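Local coordinates for protein F-93 (Sulfolobus virus 1, PDB 1TBX) that probably acts as a homodimeric winged-helix transcription factor that recognises a palindromic or pseudo-palindromic DNA target sequence, at residues A[20-25]-A[64-69]; A[25-29]-A[43-47]. The contacts are given in a common frame with arbitrary orientation. Numbering follows the deposited sequence.

In the fold
The two contacts build neighbouring parts of one winged-helix domain and meet at Thr25, which belongs to both. Contact 1 ties the loop between the first two helices to strand 64-69 of the wing; contact 2, nested within the chain loop that contact 1 closes, packs the two helices of the helix-turn-helix against each other. Their centres lie about 10 Å apart and they touch by packing: in the core Leu67 CD1 is 3.7 Å from Leu28 CD2, and beside it Ile23 CG1 lies 3.6 Å from the backbone Leu28 N. Wing and helix-turn-helix, the parts that usually meet DNA in this fold, are thereby held together; no DNA is present here.

Contact 1 of 2, residues A[20-25]-A[64-69]; sequences NEGIAT and EKRLYL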
loop_
_atom_site.group_PDB
_atom_site.type_symbol
_atom_site.label_atom_id
_atom_site.label_comp_id
_atom_site.label_asym_id
_atom_site.label_seq_id
_atom_site.Cartn_x
_atom_site.Cartn_y
_atom_site.Cartn_z
ATOM N N ASN A 20 15.362 -9.538 -5.246
ATOM C CA ASN A 20 15.543 -9.886 -6.645
ATOM C C ASN A 20 16.429 -8.913 -7.349
ATOM O O ASN A 20 16.310 -8.715 -8.572
ATOM C CB ASN A 20 14.213 -9.998 -7.365
ATOM C CG ASN A 20 13.494 -11.267 -7.021
ATOM O OD1 ASN A 20 12.409 -11.527 -7.521
ATOM N ND2 ASN A 20 14.092 -12.072 -6.135
ATOM N N GLU A 21 17.318 -8.285 -6.591
ATOM C CA GLU A 21 18.241 -7.372 -7.229
ATOM C C GLU A 21 19.059 -8.116 -8.295
ATOM O O GLU A 21 19.398 -9.283 -8.106
ATOM C CB GLU A 21 19.090 -6.685 -6.191
ATOM C CG GLU A 21 18.291 -5.670 -5.399
ATOM C CD GLU A 21 19.060 -5.194 -4.203
ATOM O OE1 GLU A 21 20.266 -4.939 -4.343
ATOM O OE2 GLU A 21 18.469 -5.119 -3.102
ATOM N N GLY A 22 19.299 -7.473 -9.440
ATOM C CA GLY A 22 19.980 -8.142 -10.532
ATOM C C GLY A 22 19.041 -8.564 -11.641
ATOM O O GLY A 22 19.457 -8.866 -12.781
ATOM N N ILE A 23 17.759 -8.598 -11.313
ATOM C CA ILE A 23 16.758 -9.117 -12.231
ATOM C C ILE A 23 16.694 -8.179 -13.432
ATOM O O ILE A 23 16.722 -6.961 -13.270
ATOM C CB ILE A 23 15.391 -9.253 -11.518
ATOM C CG1 ILE A 23 14.348 -9.886 -12.452
ATOM C CG2 ILE A 23 14.907 -7.895 -10.988
ATOM C CD1 ILE A 23 13.392 -10.908 -11.765
ATOM N N ALA A 24 16.662 -8.742 -14.631
ATOM C CA ALA A 24 16.350 -7.925 -15.788
ATOM C C ALA A 24 14.948 -7.346 -15.585
ATOM O O ALA A 24 14.001 -8.062 -15.255
ATOM C CB ALA A 24 16.414 -8.737 -17.066
ATOM N N THR A 25 14.849 -6.028 -15.755
ATOM C CA THR A 25 13.617 -5.254 -15.658
ATOM C C THR A 25 12.366 -5.974 -16.193
ATOM O O THR A 25 11.378 -6.107 -15.479
ATOM C CB THR A 25 13.855 -3.914 -16.365
ATOM O OG1 THR A 25 14.934 -3.206 -15.717
ATOM C CG2 THR A 25 12.637 -3.002 -16.253
ATOM N N GLU A 64 21.684 -6.862 -20.702
ATOM C CA GLU A 64 20.321 -6.621 -20.246
ATOM C C GLU A 64 20.290 -5.328 -19.403
ATOM O O GLU A 64 21.340 -4.926 -18.890
ATOM C CB GLU A 64 19.868 -7.790 -19.352
ATOM C CG GLU A 64 18.746 -8.713 -19.849
ATOM C CD GLU A 64 18.328 -8.504 -21.303
ATOM O OE1 GLU A 64 17.636 -7.482 -21.597
ATOM O OE2 GLU A 64 18.660 -9.382 -22.137
ATOM N N LYS A 65 19.105 -4.702 -19.260
ATOM C CA LYS A 65 18.840 -3.652 -18.263
ATOM C C LYS A 65 18.295 -4.293 -16.972
ATOM O O LYS A 65 17.252 -4.993 -16.989
ATOM C CB LYS A 65 17.823 -2.634 -18.793
ATOM C CG LYS A 65 18.412 -1.506 -19.645
ATOM C CD LYS A 65 17.498 -1.095 -20.788
ATOM C CE LYS A 65 18.201 -0.133 -21.757
ATOM N NZ LYS A 65 17.764 -0.216 -23.233
ATOM N N ARG A 66 18.987 -4.042 -15.857
ATOM C CA ARG A 66 18.685 -4.685 -14.573
ATOM C C ARG A 66 18.423 -3.684 -13.497
ATOM O O ARG A 66 18.847 -2.544 -13.613
ATOM C CB ARG A 66 19.842 -5.576 -14.110
ATOM C CG ARG A 66 20.193 -6.609 -15.150
ATOM C CD ARG A 66 21.399 -7.465 -14.829
ATOM N NE ARG A 66 21.734 -8.259 -16.005
ATOM C CZ ARG A 66 21.013 -9.287 -16.508
ATOM N NH1 ARG A 66 19.898 -9.739 -15.937
ATOM N NH2 ARG A 66 21.445 -9.897 -17.598
ATOM N N LEU A 67 17.770 -4.148 -12.432
ATOM C CA LEU A 67 17.285 -3.303 -11.358
ATOM C C LEU A 67 17.949 -3.581 -10.023
ATOM O O LEU A 67 18.055 -4.743 -9.577
ATOM C CB LEU A 67 15.756 -3.437 -11.221
ATOM C CG LEU A 67 15.045 -3.074 -12.532
ATOM C CD1 LEU A 67 13.603 -3.437 -12.440
ATOM C CD2 LEU A 67 15.225 -1.580 -12.944
ATOM N N TYR A 68 18.396 -2.514 -9.373
ATOM C CA TYR A 68 18.954 -2.637 -8.039
ATOM C C TYR A 68 18.181 -1.736 -7.129
ATOM O O TYR A 68 17.468 -0.824 -7.576
ATOM C CB TYR A 68 20.463 -2.367 -8.041
ATOM C CG TYR A 68 21.144 -3.323 -9.012
ATOM C CD1 TYR A 68 21.080 -3.079 -10.388
ATOM C CD2 TYR A 68 21.753 -4.516 -8.573
ATOM C CE1 TYR A 68 21.631 -3.959 -11.310
ATOM C CE2 TYR A 68 22.315 -5.415 -9.490
ATOM C CZ TYR A 68 22.259 -5.122 -10.867
ATOM O OH TYR A 68 22.803 -5.956 -11.845
ATOM N N LEU A 69 18.268 -2.050 -5.843
ATOM C CA LEU A 69 17.601 -1.265 -4.829
ATOM C C LEU A 69 18.561 -0.239 -4.340
ATOM O O LEU A 69 19.771 -0.361 -4.468
ATOM C CB LEU A 69 17.127 -2.117 -3.666
ATOM C CG LEU A 69 15.805 -2.835 -3.913
ATOM C CD1 LEU A 69 15.564 -3.794 -2.757
ATOM C CD2 LEU A 69 14.672 -1.840 -4.044
#
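In a winged-helix domain the segment between the first two helices commonly runs beside the second wing strand, and here 20-25 does so along strand 64-69. The pairing is short: Ala24 and Arg66, their CA atoms 4.2 Å apart, form a single antiparallel bridge of the non-hydrogen-bonded kind, flanked by Leu67 N to Ile23 O (3.1 Å) and Thr25 N to Lys65 O (2.9 Å). Because Ala24 is the N-cap of helix 25-33, the second bond gives a partner to an amide of the helix's first turn.

The carbonyl O of Leu67 accepts from Gly22 N at 3.0 Å and receives a CA-H...O contact from Glu21 CA at 3.5 Å. Its branched apolar side chain enters the core, touching Leu17, Leu28 and Val56, and its CG lies 3.2 Å from Thr25 OG1, a hydroxyl hydrogen-bonded to Glu58.

Glu21 and Gly22 are the central residues of a type II turn from Asn20 to Ile23, closed by Ile23 N to Asn20 O (3.1 Å). The positive phi of Gly22, 104°, suits glycine, as a CB would jam against the preceding carbonyl. Its amide also lies over one face of the Tyr68 ring. Glu21 lays its methylenes along the strand, CG 4.1 Å from Tyr68 CA; its OE2 reaches Leu69 CD1 (3.2 Å), while OE1 makes a long, weak ion pair with Lys74. Arg66 gives hydrogen bonds from NE and NH2 to the backbone carbonyls of Glu61 and Arg62, and its NH1 adds a weak hydrogen bond to Gly22 O, 3.3 Å away.

Contact 2 of 2, residues A[25-29]-A[43-47]; sequences TYDLY and FYDAK
Both segments are regular alpha-helix, phi/psi near -60/-45 except Thr25 (phi -36°), with i to i+4 bonds Tyr29 N to Thr25 O and Lys47 N to Phe43 O, each 3.0 Å. The local axes approach to 11.1 Å at a crossing angle of 125°; CA atoms are nearest at Tyr29-Phe43 (6.7 Å) and Thr25-Lys47 (8.5 Å). Thr25, small and chi1 m, points its CB toward the partner helix; methyl CG2 sits 3.6 Å from Tyr44 OH, 3.8 Å from Lys47 CD and 3.9 Å from Phe43 CE2, while OG1 hydrogen-bonds Glu58. Tyr26 is peripheral, its CB 4.0 Å from the OH of Tyr44 (chi1 m), which lies at its ring edge. This is the helix-turn-helix of the winged-helix fold; helix 40-52, its second helix, usually reads DNA in relatives. Leu28, chi1 t, turns sideways, with CD2 3.9 Å from Phe43 CZ at the ring edge. Tyr29 and Phe43, both chi1 t, each direct CB toward the other helix: Tyr29 CB stands 3.7 Å above the Phe43 centroid (CH-pi), and the rings meet offset edge-to-face, Tyr29's edge toward Phe43's face, centroids 5.2 Å apart, planes at 69°. Tyrosine suits here: OH hydrogen-bonds Met38 O in the interhelical loop.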
loop_
_atom_site.group_PDB
_atom_site.type_symbol
_atom_site.label_atom_id
_atom_site.label_comp_id
_atom_site.label_asym_id
_atom_site.label_seq_id
_atom_site.Cartn_x
_atom_site.Cartn_y
_atom_site.Cartn_z
ATOM N N THR A 25 14.849 -6.028 -15.755
ATOM C CA THR A 25 13.617 -5.254 -15.658
ATOM C C THR A 25 12.366 -5.974 -16.193
ATOM O O THR A 25 11.378 -6.107 -15.479
ATOM C CB THR A 25 13.855 -3.914 -16.365
ATOM O OG1 THR A 25 14.934 -3.206 -15.717
ATOM C CG2 THR A 25 12.637 -3.002 -16.253
ATOM N N TYR A 26 12.407 -6.474 -17.411
ATOM C CA TYR A 26 11.237 -7.164 -17.943
ATOM C C TYR A 26 10.900 -8.461 -17.200
ATOM O O TYR A 26 9.716 -8.818 -17.068
ATOM C CB TYR A 26 11.309 -7.395 -19.464
ATOM C CG TYR A 26 10.021 -7.943 -19.999
ATOM C CD1 TYR A 26 8.902 -7.113 -20.179
ATOM C CD2 TYR A 26 9.898 -9.299 -20.293
ATOM C CE1 TYR A 26 7.694 -7.621 -20.667
ATOM C CE2 TYR A 26 8.702 -9.822 -20.774
ATOM C CZ TYR A 26 7.601 -8.982 -20.955
ATOM O OH TYR A 26 6.425 -9.514 -21.451
ATOM N N ASP A 27 11.913 -9.165 -16.712
ATOM C CA ASP A 27 11.596 -10.315 -15.869
ATOM C C ASP A 27 10.928 -9.901 -14.586
ATOM O O ASP A 27 10.077 -10.640 -14.086
ATOM C CB ASP A 27 12.799 -11.195 -15.562
ATOM C CG ASP A 27 13.255 -11.932 -16.775
ATOM O OD1 ASP A 27 12.383 -12.111 -17.668
ATOM O OD2 ASP A 27 14.446 -12.311 -16.953
ATOM N N LEU A 28 11.310 -8.740 -14.041
ATOM C CA LEU A 28 10.638 -8.255 -12.842
ATOM C C LEU A 28 9.192 -7.990 -13.202
ATOM O O LEU A 28 8.303 -8.343 -12.455
ATOM C CB LEU A 28 11.283 -7.007 -12.245
ATOM C CG LEU A 28 10.523 -6.467 -11.007
ATOM C CD1 LEU A 28 10.672 -7.400 -9.770
ATOM C CD2 LEU A 28 10.838 -5.003 -10.618
ATOM N N TYR A 29 8.959 -7.417 -14.370
ATOM C CA TYR A 29 7.617 -7.283 -14.821
ATOM C C TYR A 29 6.844 -8.609 -14.869
ATOM O O TYR A 29 5.709 -8.658 -14.390
ATOM C CB TYR A 29 7.568 -6.660 -16.189
ATOM C CG TYR A 29 6.158 -6.725 -16.707
ATOM C CD1 TYR A 29 5.127 -6.053 -16.050
ATOM C CD2 TYR A 29 5.834 -7.510 -17.777
ATOM C CE1 TYR A 29 3.848 -6.112 -16.506
ATOM C CE2 TYR A 29 4.539 -7.559 -18.264
ATOM C CZ TYR A 29 3.564 -6.865 -17.615
ATOM O OH TYR A 29 2.286 -6.942 -18.037
ATOM N N PHE A 43 3.391 -0.789 -15.450
ATOM C CA PHE A 43 4.659 -1.245 -14.812
ATOM C C PHE A 43 5.821 -0.301 -15.033
ATOM O O PHE A 43 6.525 0.021 -14.077
ATOM C CB PHE A 43 5.068 -2.672 -15.222
ATOM C CG PHE A 43 6.454 -3.084 -14.757
ATOM C CD1 PHE A 43 6.620 -3.841 -13.610
ATOM C CD2 PHE A 43 7.612 -2.736 -15.508
ATOM C CE1 PHE A 43 7.924 -4.242 -13.155
ATOM C CE2 PHE A 43 8.932 -3.110 -15.060
ATOM C CZ PHE A 43 9.085 -3.867 -13.896
ATOM N N TYR A 44 6.020 0.120 -16.290
ATOM C CA TYR A 44 7.122 1.025 -16.649
ATOM C C TYR A 44 6.926 2.399 -16.033
ATOM O O TYR A 44 7.885 3.022 -15.591
ATOM C CB TYR A 44 7.440 1.040 -18.174
ATOM C CG TYR A 44 8.331 -0.156 -18.530
ATOM C CD1 TYR A 44 7.791 -1.351 -18.980
ATOM C CD2 TYR A 44 9.700 -0.113 -18.335
ATOM C CE1 TYR A 44 8.614 -2.481 -19.243
ATOM C CE2 TYR A 44 10.516 -1.211 -18.616
ATOM C CZ TYR A 44 9.964 -2.395 -19.057
ATOM O OH TYR A 44 10.770 -3.475 -19.338
ATOM N N ASP A 45 5.684 2.837 -15.909
ATOM C CA ASP A 45 5.442 4.089 -15.224
ATOM C C ASP A 45 5.993 4.006 -13.805
ATOM O O ASP A 45 6.664 4.930 -13.329
ATOM C CB ASP A 45 3.969 4.390 -15.210
ATOM C CG ASP A 45 3.591 5.377 -16.253
ATOM O OD1 ASP A 45 4.440 5.729 -17.131
ATOM O OD2 ASP A 45 2.442 5.868 -16.266
ATOM N N ALA A 46 5.744 2.872 -13.158
ATOM C CA ALA A 46 6.250 2.642 -11.837
ATOM C C ALA A 46 7.795 2.552 -11.803
ATOM O O ALA A 46 8.433 3.093 -10.878
ATOM C CB ALA A 46 5.589 1.387 -11.223
ATOM N N LYS A 47 8.409 1.892 -12.791
ATOM C CA LYS A 47 9.871 1.826 -12.779
ATOM C C LYS A 47 10.373 3.269 -12.885
ATOM O O LYS A 47 11.207 3.696 -12.081
ATOM C CB LYS A 47 10.444 0.874 -13.861
ATOM C CG LYS A 47 11.979 0.848 -14.031
ATOM C CD LYS A 47 12.350 0.736 -15.538
ATOM C CE LYS A 47 12.962 2.014 -16.170
ATOM N NZ LYS A 47 12.769 2.083 -17.654
#